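Aminoacyl-tRNA synthetase-interacting multifunctional protein p43 (Plasmodium vivax, PDB 6IPA) probably binds tRNA through its C-terminal EMAP II-like domain and interacts with aminoacyl-tRNA synthetases. Local coordinates at residues S77-N89 against S114-E128. Sequence-based numbering, arbitrary orientation.
Sequences SRDICSGLRLKKN and SHGMVLCGSFGEQIE
R78 stacks flat on the imidazole of H115 where strand 78-82 of the putative tRNA-binding domain, of the OB-fold clan, meets the chain running from S114 to the hairpin 120-128. From CB, R78 extends without a bend to NE: CG passes ND1 of H115, and CD lies 3.1 Å from H115 O. R78 CZ sits 3.3 Å from H115 CE1, guanidinium and ring planes 1° apart. NH1 then donates to H115 O, 62° above the carbonyl plane, and also to A102 O, while NH2 pairs with E74; the group is thus fixed in rotation as well as stacked. Backbone joins the same end, H115 N to D79 O at 2.9 Å. A chi1 of -177° turns S114 OG away from its own N, and OG accepts a hydrogen bond from C81 N. I80 CG2 packs against V118 CG2, among I70 and V100. Further along, the L84 side chain crosses that of I127 at about a right angle, L84 CD2 lying 3.7 Å from I127 CD1 and also touching C120 SG. The type II' turn 123-126 closes the hairpin; extended K87 passes I127 CG2 with its CD, and its NZ hydrogen-bonds to E125 O. K88, bent at chi2 and chi3, brings NZ to 2.8 Å from E128 OE1 in a salt bridge, the nitrogen approaching from above the carboxylate plane.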
ATOM      1  N   SER A  77       8.582 -12.468  -6.474  1.00 54.83           N
ATOM      2  CA  SER A  77       7.625 -11.844  -5.589  1.00 54.99           C
ATOM      3  C   SER A  77       8.418 -11.130  -4.483  1.00 50.08           C
ATOM      4  O   SER A  77       9.492 -11.572  -4.107  1.00 47.23           O
ATOM      5  CB  SER A  77       6.678 -12.906  -5.049  1.00 59.25           C
ATOM      6  OG  SER A  77       5.737 -12.343  -4.155  1.00 66.92           O
ATOM      7  N   ARG A  78       7.924 -10.006  -3.994  1.00 46.27           N
ATOM      8  CA  ARG A  78       8.705  -9.235  -3.030  1.00 46.55           C
ATOM      9  C   ARG A  78       8.427  -9.692  -1.625  1.00 45.11           C
ATOM     10  O   ARG A  78       7.414 -10.296  -1.366  1.00 44.95           O
ATOM     11  CB  ARG A  78       8.366  -7.742  -3.086  1.00 47.58           C
ATOM     12  CG  ARG A  78       8.978  -6.937  -4.210  1.00 50.12           C
ATOM     13  CD  ARG A  78       8.762  -5.426  -3.967  1.00 49.59           C
ATOM     14  NE  ARG A  78       9.011  -4.642  -5.176  1.00 50.63           N
ATOM     15  CZ  ARG A  78       8.997  -3.305  -5.267  1.00 50.33           C
ATOM     16  NH1 ARG A  78       8.765  -2.523  -4.227  1.00 47.17           N
ATOM     17  NH2 ARG A  78       9.218  -2.745  -6.448  1.00 52.93           N
ATOM     18  N   ASP A  79       9.348  -9.353  -0.735  1.00 47.19           N
ATOM     19  CA  ASP A  79       9.250  -9.548   0.699  1.00 47.65           C
ATOM     20  C   ASP A  79       8.941  -8.197   1.300  1.00 46.82           C
ATOM     21  O   ASP A  79       9.733  -7.272   1.178  1.00 44.48           O
ATOM     22  CB  ASP A  79      10.589 -10.034   1.256  1.00 49.85           C
ATOM     23  CG  ASP A  79      10.888 -11.505   0.898  1.00 53.02           C
ATOM     24  OD1 ASP A  79      10.063 -12.403   1.246  1.00 54.50           O
ATOM     25  OD2 ASP A  79      11.965 -11.754   0.296  1.00 51.33           O
ATOM     26  N   ILE A  80       7.783  -8.090   1.932  1.00 45.85           N
ATOM     27  CA  ILE A  80       7.342  -6.868   2.565  1.00 44.50           C
ATOM     28  C   ILE A  80       6.906  -7.226   3.999  1.00 46.03           C
ATOM     29  O   ILE A  80       6.058  -8.109   4.189  1.00 42.93           O
ATOM     30  CB  ILE A  80       6.138  -6.245   1.786  1.00 42.62           C
ATOM     31  CG1 ILE A  80       6.572  -5.675   0.423  1.00 43.64           C
ATOM     32  CG2 ILE A  80       5.458  -5.134   2.567  1.00 41.34           C
ATOM     33  CD1 ILE A  80       5.429  -5.416  -0.560  1.00 40.97           C
ATOM     34  N   CYS A  81       7.454  -6.522   4.989  1.00 49.59           N
ATOM     35  CA  CYS A  81       6.908  -6.561   6.369  1.00 55.22           C
ATOM     36  C   CYS A  81       5.630  -5.692   6.583  1.00 56.11           C
ATOM     37  O   CYS A  81       5.401  -4.708   5.883  1.00 52.08           O
ATOM     38  CB  CYS A  81       7.986  -6.151   7.383  1.00 58.29           C
ATOM     39  SG  CYS A  81       9.296  -7.396   7.618  1.00 66.74           S
ATOM     40  N   SER A  82       4.805  -6.071   7.563  1.00 58.71           N
ATOM     41  CA  SER A  82       3.640  -5.275   7.945  1.00 56.14           C
ATOM     42  C   SER A  82       3.365  -5.390   9.436  1.00 58.30           C
ATOM     43  O   SER A  82       3.446  -6.485  10.024  1.00 56.87           O
ATOM     44  CB  SER A  82       2.409  -5.731   7.179  1.00 57.29           C
ATOM     45  OG  SER A  82       1.325  -4.853   7.428  1.00 59.49           O
ATOM     46  N   GLY A  83       2.988  -4.261  10.026  1.00 57.10           N
ATOM     47  CA  GLY A  83       2.697  -4.165  11.438  1.00 58.99           C
ATOM     48  C   GLY A  83       1.232  -4.371  11.716  1.00 62.56           C
ATOM     49  O   GLY A  83       0.632  -3.617  12.462  1.00 66.79           O
ATOM     50  N   LEU A  84       0.646  -5.398  11.118  1.00 66.22           N
ATOM     51  CA  LEU A  84      -0.737  -5.780  11.409  1.00 63.53           C
ATOM     52  C   LEU A  84      -0.828  -7.035  12.283  1.00 61.76           C
ATOM     53  O   LEU A  84      -1.904  -7.599  12.386  1.00 64.64           O
ATOM     54  CB  LEU A  84      -1.474  -6.075  10.098  1.00 62.37           C
ATOM     55  CG  LEU A  84      -1.589  -4.951   9.070  1.00 60.66           C
ATOM     56  CD1 LEU A  84      -1.566  -5.509   7.649  1.00 60.10           C
ATOM     57  CD2 LEU A  84      -2.847  -4.124   9.309  1.00 59.88           C
ATOM     58  N   ARG A  85       0.256  -7.492  12.909  1.00 62.83           N
ATOM     59  CA  ARG A  85       0.190  -8.780  13.668  1.00 64.37           C
ATOM     60  C   ARG A  85      -0.804  -8.754  14.852  1.00 63.08           C
ATOM     61  O   ARG A  85      -1.537  -9.711  15.061  1.00 63.03           O
ATOM     62  CB  ARG A  85       1.580  -9.250  14.126  1.00 63.04           C
ATOM     63  N   LEU A  86      -0.883  -7.642  15.573  1.00 65.80           N
ATOM     64  CA  LEU A  86      -1.793  -7.540  16.740  1.00 68.96           C
ATOM     65  C   LEU A  86      -3.228  -7.157  16.407  1.00 68.38           C
ATOM     66  O   LEU A  86      -4.079  -7.198  17.295  1.00 71.83           O
ATOM     67  CB  LEU A  86      -1.281  -6.522  17.767  1.00 71.37           C
ATOM     68  CG  LEU A  86      -0.039  -6.892  18.588  1.00 76.18           C
ATOM     69  CD1 LEU A  86       0.384  -5.684  19.413  1.00 78.55           C
ATOM     70  CD2 LEU A  86      -0.263  -8.112  19.486  1.00 78.56           C
ATOM     71  N   LYS A  87      -3.516  -6.760  15.170  1.00 64.52           N
ATOM     72  CA  LYS A  87      -4.890  -6.384  14.823  1.00 60.63           C
ATOM     73  C   LYS A  87      -5.507  -7.209  13.715  1.00 58.01           C
ATOM     74  O   LYS A  87      -6.683  -7.016  13.402  1.00 58.65           O
ATOM     75  CB  LYS A  87      -4.981  -4.892  14.504  1.00 61.22           C
ATOM     76  CG  LYS A  87      -4.797  -4.027  15.738  1.00 64.75           C
ATOM     77  CD  LYS A  87      -4.798  -2.546  15.432  1.00 65.72           C
ATOM     78  CE  LYS A  87      -4.972  -1.705  16.690  1.00 68.03           C
ATOM     79  NZ  LYS A  87      -5.042  -0.254  16.360  1.00 71.71           N
ATOM     80  N   LYS A  88      -4.758  -8.157  13.156  1.00 55.74           N
ATOM     81  CA  LYS A  88      -5.270  -8.955  12.040  1.00 53.12           C
ATOM     82  C   LYS A  88      -4.747 -10.355  12.061  1.00 50.06           C
ATOM     83  O   LYS A  88      -3.588 -10.554  12.367  1.00 49.82           O
ATOM     84  CB  LYS A  88      -4.831  -8.325  10.709  1.00 53.80           C
ATOM     85  CG  LYS A  88      -5.564  -7.050  10.322  1.00 52.31           C
ATOM     86  CD  LYS A  88      -6.938  -7.329   9.772  1.00 51.07           C
ATOM     87  CE  LYS A  88      -7.937  -6.319  10.289  1.00 49.78           C
ATOM     88  NZ  LYS A  88      -9.222  -6.591   9.598  1.00 49.61           N
ATOM     89  N   ASN A  89      -5.581 -11.320  11.677  1.00 51.07           N
ATOM     90  CA  ASN A  89      -5.133 -12.724  11.525  1.00 52.96           C
ATOM     91  C   ASN A  89      -4.536 -12.986  10.122  1.00 55.21           C
ATOM     92  O   ASN A  89      -4.785 -12.231   9.186  1.00 54.24           O
ATOM     93  CB  ASN A  89      -6.300 -13.690  11.773  1.00 52.49           C
ATOM     94  CG  ASN A  89      -7.076 -13.414  13.085  1.00 51.55           C
ATOM     95  OD1 ASN A  89      -6.533 -13.451  14.190  1.00 47.86           O
ATOM     96  ND2 ASN A  89      -8.376 -13.196  12.947  1.00 51.97           N
ATOM     97  N   SER A 114      12.502  -5.904   3.731  1.00 48.50           N
ATOM     98  CA  SER A 114      11.184  -5.334   3.457  1.00 45.81           C
ATOM     99  C   SER A 114      11.242  -4.245   2.333  1.00 44.10           C
ATOM    100  O   SER A 114      11.788  -3.175   2.534  1.00 43.62           O
ATOM    101  CB  SER A 114      10.653  -4.709   4.732  1.00 44.35           C
ATOM    102  OG  SER A 114       9.362  -4.206   4.505  1.00 44.14           O
ATOM    103  N   HIS A 115      10.671  -4.516   1.177  1.00 41.87           N
ATOM    104  CA  HIS A 115      10.783  -3.648   0.008  1.00 42.15           C
ATOM    105  C   HIS A 115       9.418  -3.191  -0.484  1.00 41.11           C
ATOM    106  O   HIS A 115       8.811  -3.860  -1.296  1.00 40.11           O
ATOM    107  CB  HIS A 115      11.504  -4.404  -1.110  1.00 43.71           C
ATOM    108  CG  HIS A 115      11.759  -3.577  -2.321  1.00 48.62           C
ATOM    109  ND1 HIS A 115      12.013  -4.130  -3.564  1.00 52.17           N
ATOM    110  CD2 HIS A 115      11.781  -2.233  -2.493  1.00 47.04           C
ATOM    111  CE1 HIS A 115      12.198  -3.161  -4.438  1.00 48.26           C
ATOM    112  NE2 HIS A 115      12.045  -2.007  -3.817  1.00 47.69           N
ATOM    113  N   GLY A 116       8.961  -2.046   0.013  1.00 42.02           N
ATOM    114  CA  GLY A 116       7.620  -1.512  -0.260  1.00 44.20           C
ATOM    115  C   GLY A 116       6.778  -1.528   1.024  1.00 45.05           C
ATOM    116  O   GLY A 116       7.301  -1.783   2.095  1.00 45.24           O
ATOM    117  N   MET A 117       5.483  -1.233   0.938  1.00 45.28           N
ATOM    118  CA  MET A 117       4.593  -1.361   2.111  1.00 43.44           C
ATOM    119  C   MET A 117       3.130  -1.450   1.651  1.00 40.22           C
ATOM    120  O   MET A 117       2.769  -0.963   0.603  1.00 38.44           O
ATOM    121  CB  MET A 117       4.803  -0.225   3.136  1.00 45.06           C
ATOM    122  CG  MET A 117       3.875   0.973   2.971  1.00 49.60           C
ATOM    123  SD  MET A 117       4.285   2.513   3.848  1.00 55.51           S
ATOM    124  CE  MET A 117       3.952   2.023   5.547  1.00 56.64           C
ATOM    125  N   VAL A 118       2.287  -2.057   2.477  1.00 38.54           N
ATOM    126  CA  VAL A 118       0.917  -2.352   2.112  1.00 37.56           C
ATOM    127  C   VAL A 118       0.053  -1.281   2.720  1.00 38.18           C
ATOM    128  O   VAL A 118       0.301  -0.872   3.858  1.00 37.04           O
ATOM    129  CB  VAL A 118       0.479  -3.760   2.572  1.00 36.27           C
ATOM    130  CG1 VAL A 118      -0.994  -3.958   2.295  1.00 36.10           C
ATOM    131  CG2 VAL A 118       1.316  -4.822   1.882  1.00 35.45           C
ATOM    132  N   LEU A 119      -0.932  -0.809   1.943  1.00 39.24           N
ATOM    133  CA  LEU A 119      -1.621   0.426   2.298  1.00 41.80           C
ATOM    134  C   LEU A 119      -2.928   0.071   2.992  1.00 41.74           C
ATOM    135  O   LEU A 119      -3.568  -0.895   2.581  1.00 43.52           O
ATOM    136  CB  LEU A 119      -1.887   1.313   1.069  1.00 41.26           C
ATOM    137  CG  LEU A 119      -0.830   2.001   0.172  1.00 42.07           C
ATOM    138  CD1 LEU A 119      -1.335   2.717  -1.070  1.00 42.72           C
ATOM    139  CD2 LEU A 119      -0.014   2.966   0.967  1.00 42.60           C
ATOM    140  N   CYS A 120      -3.310   0.856   4.011  1.00 42.45           N
ATOM    141  CA  CYS A 120      -4.503   0.587   4.842  1.00 44.30           C
ATOM    142  C   CYS A 120      -5.260   1.822   5.269  1.00 45.58           C
ATOM    143  O   CYS A 120      -4.712   2.914   5.373  1.00 47.05           O
ATOM    144  CB  CYS A 120      -4.137  -0.078   6.170  1.00 44.95           C
ATOM    145  SG  CYS A 120      -3.127  -1.551   6.111  1.00 45.26           S
ATOM    146  N   GLY A 121      -6.518   1.590   5.584  1.00 47.32           N
ATOM    147  CA  GLY A 121      -7.366   2.572   6.208  1.00 49.57           C
ATOM    148  C   GLY A 121      -7.369   2.345   7.703  1.00 51.91           C
ATOM    149  O   GLY A 121      -7.287   1.188   8.180  1.00 46.57           O
ATOM    150  N   SER A 122      -7.423   3.461   8.430  1.00 52.28           N
ATOM    151  CA  SER A 122      -7.423   3.436   9.873  1.00 53.92           C
ATOM    152  C   SER A 122      -8.490   4.366  10.411  1.00 56.35           C
ATOM    153  O   SER A 122      -8.581   5.535   9.995  1.00 55.83           O
ATOM    154  CB  SER A 122      -6.066   3.868  10.392  1.00 53.92           C
ATOM    155  OG  SER A 122      -5.255   2.735  10.620  1.00 56.59           O
ATOM    156  N   PHE A 123      -9.303   3.856  11.328  1.00 56.61           N
ATOM    157  CA  PHE A 123     -10.276   4.712  12.047  1.00 59.74           C
ATOM    158  C   PHE A 123     -10.462   4.169  13.454  1.00 59.94           C
ATOM    159  O   PHE A 123     -10.665   2.967  13.625  1.00 58.11           O
ATOM    160  CB  PHE A 123     -11.635   4.779  11.319  1.00 58.79           C
ATOM    161  CG  PHE A 123     -12.639   5.708  11.971  1.00 59.49           C
ATOM    162  CD1 PHE A 123     -12.560   7.090  11.782  1.00 58.87           C
ATOM    163  CD2 PHE A 123     -13.680   5.199  12.757  1.00 59.89           C
ATOM    164  CE1 PHE A 123     -13.486   7.937  12.361  1.00 60.38           C
ATOM    165  CE2 PHE A 123     -14.608   6.047  13.347  1.00 58.42           C
ATOM    166  CZ  PHE A 123     -14.516   7.409  13.155  1.00 59.56           C
ATOM    167  N   GLY A 124     -10.387   5.062  14.444  1.00 63.31           N
ATOM    168  CA  GLY A 124     -10.434   4.684  15.846  1.00 64.88           C
ATOM    169  C   GLY A 124      -9.381   3.626  16.086  1.00 65.10           C
ATOM    170  O   GLY A 124      -8.209   3.872  15.896  1.00 69.04           O
ATOM    171  N   GLU A 125      -9.802   2.430  16.455  1.00 65.43           N
ATOM    172  CA  GLU A 125      -8.861   1.348  16.741  1.00 67.20           C
ATOM    173  C   GLU A 125      -8.813   0.317  15.598  1.00 62.28           C
ATOM    174  O   GLU A 125      -7.931  -0.540  15.576  1.00 60.89           O
ATOM    175  CB  GLU A 125      -9.218   0.717  18.098  1.00 67.24           C
ATOM    176  CG  GLU A 125      -9.420   1.792  19.172  1.00 70.42           C
ATOM    177  CD  GLU A 125     -10.019   1.286  20.477  1.00 76.52           C
ATOM    178  OE1 GLU A 125     -10.637   0.180  20.489  1.00 76.45           O
ATOM    179  OE2 GLU A 125      -9.891   2.017  21.500  1.00 77.53           O
ATOM    180  N   GLN A 126      -9.731   0.437  14.637  1.00 61.08           N
ATOM    181  CA  GLN A 126      -9.789  -0.470  13.466  1.00 59.20           C
ATOM    182  C   GLN A 126      -8.742  -0.115  12.414  1.00 58.87           C
ATOM    183  O   GLN A 126      -8.478   1.086  12.153  1.00 57.48           O
ATOM    184  CB  GLN A 126     -11.152  -0.395  12.774  1.00 59.48           C
ATOM    185  CG  GLN A 126     -12.359  -0.823  13.602  1.00 61.61           C
ATOM    186  CD  GLN A 126     -13.679  -0.466  12.929  1.00 60.70           C
ATOM    187  OE1 GLN A 126     -14.206  -1.227  12.124  1.00 57.35           O
ATOM    188  NE2 GLN A 126     -14.216   0.707  13.260  1.00 62.48           N
ATOM    189  N   ILE A 127      -8.161  -1.139  11.786  1.00 55.09           N
ATOM    190  CA  ILE A 127      -7.365  -0.902  10.575  1.00 55.03           C
ATOM    191  C   ILE A 127      -7.755  -1.943   9.536  1.00 53.78           C
ATOM    192  O   ILE A 127      -7.814  -3.115   9.860  1.00 62.92           O
ATOM    193  CB  ILE A 127      -5.842  -0.885  10.874  1.00 56.37           C
ATOM    194  CG1 ILE A 127      -5.005  -0.505   9.628  1.00 55.91           C
ATOM    195  CG2 ILE A 127      -5.381  -2.214  11.459  1.00 59.72           C
ATOM    196  CD1 ILE A 127      -3.504  -0.523   9.868  1.00 55.25           C
ATOM    197  N   GLU A 128      -8.079  -1.531   8.314  1.00 48.75           N
ATOM    198  CA  GLU A 128      -8.397  -2.473   7.241  1.00 46.34           C
ATOM    199  C   GLU A 128      -7.529  -2.202   6.021  1.00 46.22           C
ATOM    200  O   GLU A 128      -7.026  -1.087   5.840  1.00 49.76           O
ATOM    201  CB  GLU A 128      -9.867  -2.389   6.817  1.00 46.17           C
ATOM    202  CG  GLU A 128     -10.904  -2.559   7.923  1.00 48.02           C
ATOM    203  CD  GLU A 128     -10.938  -3.979   8.542  1.00 49.52           C
ATOM    204  OE1 GLU A 128     -10.660  -4.986   7.832  1.00 48.78           O
ATOM    205  OE2 GLU A 128     -11.266  -4.077   9.751  1.00 49.40           O
TER